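Local coordinates for protein rhamnonate dehydratase (Gibberella zeae PH-1, PDB 3FXG) that probably catalyses the magnesium-dependent dehydration of L-rhamnonate to 2-keto-3-deoxy-L-rhamnonate, as a member of the enolase superfamily, at residues D41-A46 against M225-S230; E197-N202 against I233-A238. One frame throughout, in Å; residues are numbered along the deposited sequence.

Contact 1: D41-A46 against M225-S230; sequences DISTPA and MSLNVS
M225, present as selenomethionine, meets P45 at the start of the turn that follows strand 219-222. Its CG lies 3.6 Å from CG of P45, the two side chains passing obliquely. Both are apolar, which suits them to meet in a buried place that M121 of the second subunit also packs against; R118 NE of that subunit bonds to O of P45, tying the loop into the assembly. The backbone of M225 is in a left-handed helical conformation (phi 39°, psi 34°) at the tight bend just before S226, which faces the loop 41-46. S226 has the largest share of the contact, with P45 close behind. Its OG, set between the backbone N and the carbonyl carbon (chi1 72°), accepts a hydrogen bond from OG of S43 at 2.7 Å and is also bonded to the carbonyl O of C223, so one small hydroxyl links the loop to the turn's own backbone. CB of S226 comes within 3.4 Å of the carbonyl C of T44, an approach helped by the slimness of serine. On the carbonyl side of S226 a water donates to its O at 2.8 Å and to O of T44 at 2.9 Å, giving both carbonyls of these buried residues a donor. T44 itself forms an ST turn, its OG1 accepting from N of A46. L227 adds a light touch, CD2 standing 4.2 Å from OG of S43, while its backbone bonds to C250. N228 then caps helix 229-238, its OD1 accepting from N of Y231. The arrangement is consistent with the enolase superfamily, in which a loop between the first two strands of the N-terminal domain reaches over to the metal-bearing end of the barrel.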
ATOM      1  N   ASP A  41      14.052  27.561 -30.701  1.00 21.15           N
ATOM      2  CA  ASP A  41      13.178  26.393 -30.650  1.00 21.36           C
ATOM      3  C   ASP A  41      13.104  25.877 -29.221  1.00 18.80           C
ATOM      4  O   ASP A  41      14.076  25.334 -28.699  1.00 19.07           O
ATOM      5  CB  ASP A  41      13.690  25.273 -31.559  1.00 22.51           C
ATOM      6  CG  ASP A  41      13.605  25.631 -33.030  1.00 27.25           C
ATOM      7  OD1 ASP A  41      12.654  26.347 -33.413  1.00 27.63           O
ATOM      8  OD2 ASP A  41      14.480  25.180 -33.802  1.00 29.06           O
ATOM      9  N   ILE A  42      11.948  26.054 -28.592  1.00 17.31           N
ATOM     10  CA  ILE A  42      11.751  25.594 -27.223  1.00 15.31           C
ATOM     11  C   ILE A  42      10.400  24.903 -27.100  1.00 15.10           C
ATOM     12  O   ILE A  42       9.375  25.464 -27.482  1.00 15.41           O
ATOM     13  CB  ILE A  42      11.786  26.767 -26.227  1.00 15.03           C
ATOM     14  CG1 ILE A  42      13.138  27.481 -26.305  1.00 13.11           C
ATOM     15  CG2 ILE A  42      11.541  26.255 -24.812  1.00 14.16           C
ATOM     16  CD1 ILE A  42      13.243  28.691 -25.383  1.00 16.74           C
ATOM     17  N   SER A  43      10.405  23.687 -26.569  1.00 14.10           N
ATOM     18  CA  SER A  43       9.167  22.937 -26.384  1.00 14.63           C
ATOM     19  C   SER A  43       8.408  23.541 -25.202  1.00 14.52           C
ATOM     20  O   SER A  43       8.981  23.739 -24.128  1.00 14.98           O
ATOM     21  CB  SER A  43       9.483  21.463 -26.108  1.00 14.77           C
ATOM     22  OG  SER A  43       8.298  20.694 -25.975  1.00 14.25           O
ATOM     23  N   THR A  44       7.129  23.844 -25.407  1.00 14.24           N
ATOM     24  CA  THR A  44       6.296  24.431 -24.360  1.00 14.70           C
ATOM     25  C   THR A  44       4.907  23.782 -24.375  1.00 14.23           C
ATOM     26  O   THR A  44       4.593  22.994 -25.270  1.00 14.78           O
ATOM     27  CB  THR A  44       6.109  25.952 -24.570  1.00 15.40           C
ATOM     28  OG1 THR A  44       5.121  26.175 -25.583  1.00 15.63           O
ATOM     29  CG2 THR A  44       7.420  26.608 -25.000  1.00 14.57           C
ATOM     30  N   PRO A  45       4.062  24.099 -23.376  1.00 14.80           N
ATOM     31  CA  PRO A  45       2.710  23.535 -23.305  1.00 15.94           C
ATOM     32  C   PRO A  45       1.852  23.941 -24.506  1.00 16.38           C
ATOM     33  O   PRO A  45       0.858  23.285 -24.816  1.00 16.74           O
ATOM     34  CB  PRO A  45       2.160  24.110 -22.000  1.00 15.52           C
ATOM     35  CG  PRO A  45       3.385  24.242 -21.152  1.00 15.96           C
ATOM     36  CD  PRO A  45       4.385  24.823 -22.131  1.00 13.96           C
ATOM     37  N   ALA A  46       2.241  25.025 -25.174  1.00 17.23           N
ATOM     38  CA  ALA A  46       1.498  25.519 -26.331  1.00 17.62           C
ATOM     39  C   ALA A  46       2.094  25.082 -27.668  1.00 18.58           C
ATOM     40  O   ALA A  46       1.556  25.405 -28.725  1.00 19.09           O
ATOM     41  CB  ALA A  46       1.412  27.042 -26.279  1.00 18.53           C
HETATM   42  N   MSE A 225       7.734  22.141 -18.651  1.00 12.30           N
HETATM   43  CA  MSE A 225       6.431  21.488 -18.458  1.00 13.69           C
HETATM   44  C   MSE A 225       5.699  21.096 -19.748  1.00 13.49           C
HETATM   45  O   MSE A 225       4.468  21.065 -19.794  1.00 14.13           O
HETATM   46  CB  MSE A 225       5.528  22.385 -17.580  1.00 18.60           C
HETATM   47  CG  MSE A 225       5.229  23.782 -18.126  1.00 22.63           C
HETATM   48 SE   MSE A 225       4.415  25.046 -16.838  1.00 31.64          SE
HETATM   49  CE  MSE A 225       5.040  26.687 -17.650  1.00 24.91           C
ATOM     50  N   SER A 226       6.457  20.724 -20.775  1.00 12.48           N
ATOM     51  CA  SER A 226       5.864  20.411 -22.072  1.00 13.78           C
ATOM     52  C   SER A 226       5.688  18.960 -22.505  1.00 13.31           C
ATOM     53  O   SER A 226       5.097  18.712 -23.555  1.00 12.91           O
ATOM     54  CB  SER A 226       6.661  21.122 -23.163  1.00 14.36           C
ATOM     55  OG  SER A 226       7.931  20.505 -23.323  1.00 15.43           O
ATOM     56  N   LEU A 227       6.194  18.001 -21.737  1.00 11.71           N
ATOM     57  CA  LEU A 227       6.070  16.609 -22.155  1.00 11.52           C
ATOM     58  C   LEU A 227       4.973  15.857 -21.411  1.00 11.57           C
ATOM     59  O   LEU A 227       4.083  16.456 -20.802  1.00 12.39           O
ATOM     60  CB  LEU A 227       7.410  15.882 -21.969  1.00  9.33           C
ATOM     61  CG  LEU A 227       8.651  16.648 -22.444  1.00 11.46           C
ATOM     62  CD1 LEU A 227       9.891  15.791 -22.219  1.00 10.57           C
ATOM     63  CD2 LEU A 227       8.507  17.021 -23.921  1.00  9.89           C
ATOM     64  N   ASN A 228       5.030  14.534 -21.492  1.00 11.31           N
ATOM     65  CA  ASN A 228       4.074  13.679 -20.803  1.00 13.12           C
ATOM     66  C   ASN A 228       4.846  12.438 -20.369  1.00 13.63           C
ATOM     67  O   ASN A 228       5.997  12.251 -20.771  1.00 14.26           O
ATOM     68  CB  ASN A 228       2.900  13.318 -21.720  1.00 13.61           C
ATOM     69  CG  ASN A 228       3.332  12.573 -22.959  1.00 14.45           C
ATOM     70  OD1 ASN A 228       3.925  11.496 -22.879  1.00 13.66           O
ATOM     71  ND2 ASN A 228       3.025  13.138 -24.120  1.00 13.55           N
ATOM     72  N   VAL A 229       4.228  11.591 -19.553  1.00 12.70           N
ATOM     73  CA  VAL A 229       4.912  10.406 -19.049  1.00 12.10           C
ATOM     74  C   VAL A 229       5.526   9.487 -20.095  1.00 12.46           C
ATOM     75  O   VAL A 229       6.721   9.181 -20.024  1.00 11.22           O
ATOM     76  CB  VAL A 229       3.983   9.580 -18.127  1.00 13.07           C
ATOM     77  CG1 VAL A 229       4.667   8.280 -17.716  1.00 12.98           C
ATOM     78  CG2 VAL A 229       3.641  10.394 -16.884  1.00 11.08           C
ATOM     79  N   SER A 230       4.725   9.039 -21.059  1.00 11.36           N
ATOM     80  CA  SER A 230       5.230   8.139 -22.093  1.00 12.84           C
ATOM     81  C   SER A 230       6.358   8.746 -22.918  1.00 13.42           C
ATOM     82  O   SER A 230       7.378   8.097 -23.159  1.00 13.77           O
ATOM     83  CB  SER A 230       4.100   7.712 -23.036  1.00 15.59           C
ATOM     84  OG  SER A 230       3.148   6.911 -22.360  1.00 21.14           O
TER
HETATM   85  O   HOH W   1       3.256  20.407 -24.901  1.00 18.75           O

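Contact 2: E197-N202 against I233-A238; sequences EGLRKN and IELVKA
Around L199 and L235, whose CA atoms are the nearest pair at 6.6 Å, helices 195-213 and 229-238 run in the same general direction, their local axes 10.3 Å apart and crossing at -39°. L199 spans the gap. Its CG, anti to the backbone N (chi1 -170°), points at the other helix, and the two methyls beyond it have different partners: CD1 touches the extended side chain of E234 from CG to the carboxylate, 3.4 Å from CG and 3.5 Å from OE1, and CD2 reaches CB of A238 at 4.1 Å. A branched leucine can thus touch two residues one helical turn apart, and alanine offers it a small methyl at ordinary contact distance. OE1 of E234 also makes a long, weak ion pair with K270 of the third subunit. L235 turns its CD1 to CB of N202, 4.0 Å away, with CG of L199 slightly farther off. The amide of N202 is engaged elsewhere, its ND2 bonding to O of F190 and to OH of Y231. These are consecutive outer helices of the barrel, joined through strand 219-222; L235 also packs on W247 of strand 246-248, and A238 on V203 of helix 195-213.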
ATOM      1  N   GLU A 197       9.686  11.985 -35.240  1.00 23.00           N
ATOM      2  CA  GLU A 197      10.625  12.834 -35.961  1.00 24.16           C
ATOM      3  C   GLU A 197      11.155  13.857 -34.966  1.00 21.81           C
ATOM      4  O   GLU A 197      12.360  14.086 -34.875  1.00 22.36           O
ATOM      5  CB  GLU A 197       9.940  13.548 -37.129  1.00 28.15           C
ATOM      6  CG  GLU A 197      10.859  14.523 -37.858  1.00 35.09           C
ATOM      7  CD  GLU A 197      10.202  15.171 -39.063  1.00 39.11           C
ATOM      8  OE1 GLU A 197       9.901  14.450 -40.041  1.00 42.83           O
ATOM      9  OE2 GLU A 197       9.985  16.401 -39.030  1.00 42.20           O
ATOM     10  N   GLY A 198      10.241  14.463 -34.214  1.00 20.60           N
ATOM     11  CA  GLY A 198      10.635  15.443 -33.220  1.00 18.84           C
ATOM     12  C   GLY A 198      11.543  14.813 -32.177  1.00 18.12           C
ATOM     13  O   GLY A 198      12.490  15.444 -31.706  1.00 16.57           O
ATOM     14  N   LEU A 199      11.266  13.560 -31.823  1.00 17.82           N
ATOM     15  CA  LEU A 199      12.070  12.861 -30.826  1.00 18.83           C
ATOM     16  C   LEU A 199      13.479  12.639 -31.353  1.00 20.13           C
ATOM     17  O   LEU A 199      14.457  12.844 -30.633  1.00 18.85           O
ATOM     18  CB  LEU A 199      11.423  11.520 -30.455  1.00 20.76           C
ATOM     19  CG  LEU A 199      12.020  10.764 -29.259  1.00 24.17           C
ATOM     20  CD1 LEU A 199      11.007   9.763 -28.728  1.00 27.18           C
ATOM     21  CD2 LEU A 199      13.301  10.065 -29.663  1.00 25.91           C
ATOM     22  N   ARG A 200      13.590  12.223 -32.612  1.00 19.80           N
ATOM     23  CA  ARG A 200      14.908  12.002 -33.191  1.00 21.18           C
ATOM     24  C   ARG A 200      15.677  13.318 -33.211  1.00 19.70           C
ATOM     25  O   ARG A 200      16.872  13.353 -32.925  1.00 20.46           O
ATOM     26  CB  ARG A 200      14.795  11.432 -34.609  1.00 24.44           C
ATOM     27  CG  ARG A 200      14.367   9.967 -34.656  1.00 27.54           C
ATOM     28  CD  ARG A 200      14.621   9.362 -36.031  1.00 31.52           C
ATOM     29  NE  ARG A 200      13.768   9.944 -37.062  1.00 35.85           N
ATOM     30  CZ  ARG A 200      12.487   9.632 -37.238  1.00 37.50           C
ATOM     31  NH1 ARG A 200      11.790  10.220 -38.201  1.00 38.83           N
ATOM     32  NH2 ARG A 200      11.909   8.725 -36.460  1.00 38.46           N
ATOM     33  N   LYS A 201      14.982  14.403 -33.535  1.00 18.83           N
ATOM     34  CA  LYS A 201      15.605  15.721 -33.576  1.00 17.24           C
ATOM     35  C   LYS A 201      16.057  16.152 -32.184  1.00 17.53           C
ATOM     36  O   LYS A 201      17.120  16.756 -32.031  1.00 15.81           O
ATOM     37  CB  LYS A 201      14.632  16.739 -34.174  1.00 19.44           C
ATOM     38  CG  LYS A 201      14.390  16.509 -35.668  1.00 21.37           C
ATOM     39  CD  LYS A 201      13.144  17.216 -36.181  1.00 25.91           C
ATOM     40  CE  LYS A 201      13.304  18.722 -36.205  1.00 28.10           C
ATOM     41  NZ  LYS A 201      12.067  19.375 -36.726  1.00 30.26           N
ATOM     42  N   ASN A 202      15.255  15.842 -31.168  1.00 15.51           N
ATOM     43  CA  ASN A 202      15.619  16.185 -29.796  1.00 15.05           C
ATOM     44  C   ASN A 202      16.894  15.441 -29.412  1.00 15.69           C
ATOM     45  O   ASN A 202      17.801  16.014 -28.813  1.00 15.45           O
ATOM     46  CB  ASN A 202      14.508  15.799 -28.814  1.00 13.87           C
ATOM     47  CG  ASN A 202      13.449  16.873 -28.676  1.00 15.38           C
ATOM     48  OD1 ASN A 202      13.742  18.063 -28.787  1.00 15.44           O
ATOM     49  ND2 ASN A 202      12.213  16.460 -28.405  1.00 13.34           N
ATOM     50  N   ILE A 233       9.591   9.067 -20.894  1.00 10.72           N
ATOM     51  CA  ILE A 233      10.221   7.762 -20.747  1.00  9.72           C
ATOM     52  C   ILE A 233      10.954   7.336 -22.017  1.00 11.03           C
ATOM     53  O   ILE A 233      12.071   6.820 -21.948  1.00 11.70           O
ATOM     54  CB  ILE A 233       9.171   6.688 -20.342  1.00 10.30           C
ATOM     55  CG1 ILE A 233       8.758   6.911 -18.880  1.00 10.23           C
ATOM     56  CG2 ILE A 233       9.741   5.285 -20.517  1.00  9.71           C
ATOM     57  CD1 ILE A 233       7.687   5.956 -18.373  1.00 10.67           C
ATOM     58  N   GLU A 234      10.343   7.560 -23.178  1.00 11.37           N
ATOM     59  CA  GLU A 234      10.991   7.177 -24.428  1.00 14.42           C
ATOM     60  C   GLU A 234      12.191   8.066 -24.758  1.00 12.53           C
ATOM     61  O   GLU A 234      13.215   7.574 -25.229  1.00 12.38           O
ATOM     62  CB  GLU A 234       9.994   7.201 -25.594  1.00 17.27           C
ATOM     63  CG  GLU A 234      10.660   6.934 -26.945  1.00 24.96           C
ATOM     64  CD  GLU A 234       9.676   6.638 -28.062  1.00 29.20           C
ATOM     65  OE1 GLU A 234       8.594   7.258 -28.095  1.00 31.98           O
ATOM     66  OE2 GLU A 234       9.998   5.790 -28.923  1.00 33.82           O
ATOM     67  N   LEU A 235      12.060   9.365 -24.511  1.00 12.04           N
ATOM     68  CA  LEU A 235      13.140  10.314 -24.784  1.00 12.13           C
ATOM     69  C   LEU A 235      14.355  10.028 -23.905  1.00 12.81           C
ATOM     70  O   LEU A 235      15.492   9.992 -24.385  1.00 12.49           O
ATOM     71  CB  LEU A 235      12.658  11.749 -24.543  1.00 12.00           C
ATOM     72  CG  LEU A 235      13.690  12.875 -24.692  1.00 13.80           C
ATOM     73  CD1 LEU A 235      14.253  12.889 -26.110  1.00 13.78           C
ATOM     74  CD2 LEU A 235      13.031  14.208 -24.376  1.00 14.93           C
ATOM     75  N   VAL A 236      14.119   9.833 -22.614  1.00 10.89           N
ATOM     76  CA  VAL A 236      15.213   9.545 -21.702  1.00 11.09           C
ATOM     77  C   VAL A 236      15.909   8.253 -22.123  1.00 11.86           C
ATOM     78  O   VAL A 236      17.139   8.183 -22.142  1.00 12.46           O
ATOM     79  CB  VAL A 236      14.705   9.448 -20.243  1.00 11.34           C
ATOM     80  CG1 VAL A 236      15.792   8.888 -19.331  1.00 11.16           C
ATOM     81  CG2 VAL A 236      14.295  10.842 -19.764  1.00 10.24           C
ATOM     82  N   LYS A 237      15.129   7.238 -22.485  1.00 12.20           N
ATOM     83  CA  LYS A 237      15.708   5.971 -22.911  1.00 13.84           C
ATOM     84  C   LYS A 237      16.588   6.183 -24.144  1.00 13.28           C
ATOM     85  O   LYS A 237      17.692   5.650 -24.227  1.00 13.57           O
ATOM     86  CB  LYS A 237      14.610   4.954 -23.242  1.00 12.85           C
ATOM     87  CG  LYS A 237      15.157   3.574 -23.572  1.00 16.49           C
ATOM     88  CD  LYS A 237      14.053   2.581 -23.922  1.00 17.71           C
ATOM     89  CE  LYS A 237      14.640   1.196 -24.177  1.00 20.84           C
ATOM     90  NZ  LYS A 237      13.599   0.192 -24.544  1.00 22.91           N
ATOM     91  N   ALA A 238      16.098   6.981 -25.087  1.00 13.47           N
ATOM     92  CA  ALA A 238      16.836   7.253 -26.318  1.00 15.23           C
ATOM     93  C   ALA A 238      18.115   8.057 -26.104  1.00 16.00           C
ATOM     94  O   ALA A 238      18.993   8.060 -26.967  1.00 17.16           O
ATOM     95  CB  ALA A 238      15.937   7.976 -27.310  1.00 14.93           C
TER

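Contacts 1 and 2, with centres 12 Å apart, share helix 229-238: contact 1 uses the turn leading into it and contact 2 its later part. They touch directly where CD1 of L227 packs 4.1 Å from CD2 of L235. L188 joins them too, bonding through its backbone to S43 and packing on N202 and L235, and Y231 bonds to N228 through its N and to N202 through its OH. Contact 1 is the nearer to the active site: the side chain of M225 is about 9 Å from the magnesium ion held by D222, E248 and E275. Contact 2 lies on the barrel's outside, and both meet the third subunit.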